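Nrps/pks (Streptomyces albus, PDB 4OPE) probably catalyses decarboxylative Claisen condensation as a ketosynthase domain of the "AT-less" type I polyketide synthase that makes oxazolomycin. Local coordinates at residues T111-L116 against Y161-D166. Numbering follows the deposited sequence.
Sequences TSRAAL and YFFDFD
R113 reaches across to the C-terminal end of helix 152-163 and uses its guanidinium twice on F162. NH1 donates to F162 O over 3.1 Å in a nearly straight bond (161°), the oxygen lying in the guanidinium plane. The same group stacks on one face of the F162 ring in an off-centre cation-pi contact, R113 CZ 4.6 Å from the ring centroid and the planes 24° apart. A bend at chi3 (-72°) turns the guanidinium to meet carbonyl and ring together, while NH2 forms a salt bridge with E492.

Apolar contacts continue along the arginine stem: R113 CD packs 3.6 Å from F163 CA, and R113 CG 3.8 Å from F163 CD2. Farther along, L116 CD1 meets F165 CE1 at 4.0 Å. F163 also packs on V102 and L106 of helix 93-108, F165 on strand 121-126.

One water bridges the backbones, 2.9 Å from R113 O and 2.9 Å from F163 O. S112 N-caps the short helix 113-116, its OG accepting from A115 N; D164, with positive phi, carries the Schellman motif that follows the last turn of helix 152-163.

An alanine in place of R113 would probably leave F162 O and E492 without this cationic partner and uncover one ring face. Within the thiolase-type ketosynthase fold, the arginine thus couples a helix-end carbonyl, where its positive charge probably complements the helix dipole, to an aromatic face and a carboxylate.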
# COMPACT_ATOMS: atom_id res chain seq x y z
N THR A 111 4.34 -26.43 0.21
CA THR A 111 5.65 -25.90 0.33
C THR A 111 5.90 -25.45 1.76
O THR A 111 5.13 -25.79 2.64
CB THR A 111 5.86 -24.74 -0.67
OG1 THR A 111 7.27 -24.49 -0.80
CG2 THR A 111 5.19 -23.49 -0.21
N SER A 112 6.97 -24.68 1.96
CA SER A 112 7.45 -24.30 3.28
C SER A 112 8.43 -23.14 3.19
O SER A 112 8.99 -22.87 2.12
CB SER A 112 8.20 -25.49 3.90
OG SER A 112 9.24 -25.91 3.02
N ARG A 113 8.64 -22.47 4.32
CA ARG A 113 9.71 -21.48 4.46
C ARG A 113 10.99 -21.96 3.82
O ARG A 113 11.60 -21.27 2.97
CB ARG A 113 10.02 -21.25 5.92
CG ARG A 113 8.91 -20.50 6.61
CD ARG A 113 9.22 -20.04 8.02
NE ARG A 113 9.27 -21.13 8.98
CZ ARG A 113 9.51 -20.97 10.26
NH1 ARG A 113 9.72 -19.77 10.76
NH2 ARG A 113 9.51 -22.00 11.05
N ALA A 114 11.42 -23.16 4.24
CA ALA A 114 12.70 -23.73 3.77
C ALA A 114 12.72 -24.04 2.28
O ALA A 114 13.69 -23.80 1.62
CB ALA A 114 13.08 -24.96 4.58
N ALA A 115 11.64 -24.56 1.73
CA ALA A 115 11.61 -24.82 0.29
C ALA A 115 11.68 -23.53 -0.50
O ALA A 115 12.22 -23.50 -1.59
CB ALA A 115 10.33 -25.59 -0.07
N LEU A 116 11.13 -22.46 0.07
CA LEU A 116 11.08 -21.15 -0.59
C LEU A 116 12.30 -20.32 -0.38
O LEU A 116 12.42 -19.27 -1.01
CB LEU A 116 9.88 -20.32 -0.09
CG LEU A 116 8.57 -20.77 -0.70
CD1 LEU A 116 7.37 -20.10 -0.03
CD2 LEU A 116 8.60 -20.48 -2.18
N TYR A 161 9.33 -11.21 7.92
CA TYR A 161 10.34 -11.52 8.89
C TYR A 161 10.28 -13.00 9.26
O TYR A 161 11.26 -13.72 9.13
CB TYR A 161 10.11 -10.69 10.12
CG TYR A 161 10.85 -11.19 11.30
CD1 TYR A 161 12.25 -11.06 11.36
CD2 TYR A 161 10.19 -11.79 12.36
CE1 TYR A 161 12.96 -11.51 12.45
CE2 TYR A 161 10.89 -12.27 13.44
CZ TYR A 161 12.28 -12.14 13.49
OH TYR A 161 13.00 -12.59 14.59
N PHE A 162 9.11 -13.44 9.67
CA PHE A 162 8.92 -14.76 10.19
C PHE A 162 9.09 -15.83 9.15
O PHE A 162 9.53 -16.91 9.46
CB PHE A 162 7.53 -14.88 10.81
CG PHE A 162 7.24 -16.23 11.38
CD1 PHE A 162 7.78 -16.62 12.61
CD2 PHE A 162 6.47 -17.14 10.68
CE1 PHE A 162 7.50 -17.86 13.15
CE2 PHE A 162 6.20 -18.40 11.20
CZ PHE A 162 6.71 -18.76 12.44
N PHE A 163 8.69 -15.59 7.92
CA PHE A 163 8.82 -16.63 6.88
C PHE A 163 10.09 -16.49 6.07
O PHE A 163 10.32 -17.28 5.14
CB PHE A 163 7.63 -16.55 5.92
CG PHE A 163 6.35 -16.97 6.54
CD1 PHE A 163 5.61 -16.09 7.27
CD2 PHE A 163 5.90 -18.26 6.38
CE1 PHE A 163 4.40 -16.51 7.84
CE2 PHE A 163 4.71 -18.68 6.96
CZ PHE A 163 3.97 -17.80 7.71
N ASP A 164 10.87 -15.48 6.39
CA ASP A 164 12.09 -15.15 5.71
C ASP A 164 11.85 -14.83 4.25
O ASP A 164 12.42 -15.44 3.34
CB ASP A 164 13.12 -16.27 5.88
CG ASP A 164 14.57 -15.83 5.58
OD1 ASP A 164 14.82 -14.61 5.36
OD2 ASP A 164 15.46 -16.70 5.51
N PHE A 165 10.97 -13.87 4.03
CA PHE A 165 10.67 -13.43 2.68
C PHE A 165 11.37 -12.09 2.44
O PHE A 165 11.02 -11.06 3.04
CB PHE A 165 9.15 -13.30 2.46
CG PHE A 165 8.40 -14.61 2.49
CD1 PHE A 165 9.04 -15.81 2.22
CD2 PHE A 165 7.04 -14.63 2.78
CE1 PHE A 165 8.35 -17.00 2.25
CE2 PHE A 165 6.34 -15.79 2.79
CZ PHE A 165 6.99 -16.99 2.54
N ASP A 166 12.39 -12.10 1.59
CA ASP A 166 13.24 -10.91 1.46
C ASP A 166 13.02 -10.21 0.12
O ASP A 166 13.82 -9.44 -0.32
CB ASP A 166 14.72 -11.26 1.75
CG ASP A 166 15.34 -12.24 0.75
OD1 ASP A 166 14.66 -12.67 -0.24
OD2 ASP A 166 16.54 -12.57 0.96
O HOH W 1 11.58 -18.33 2.75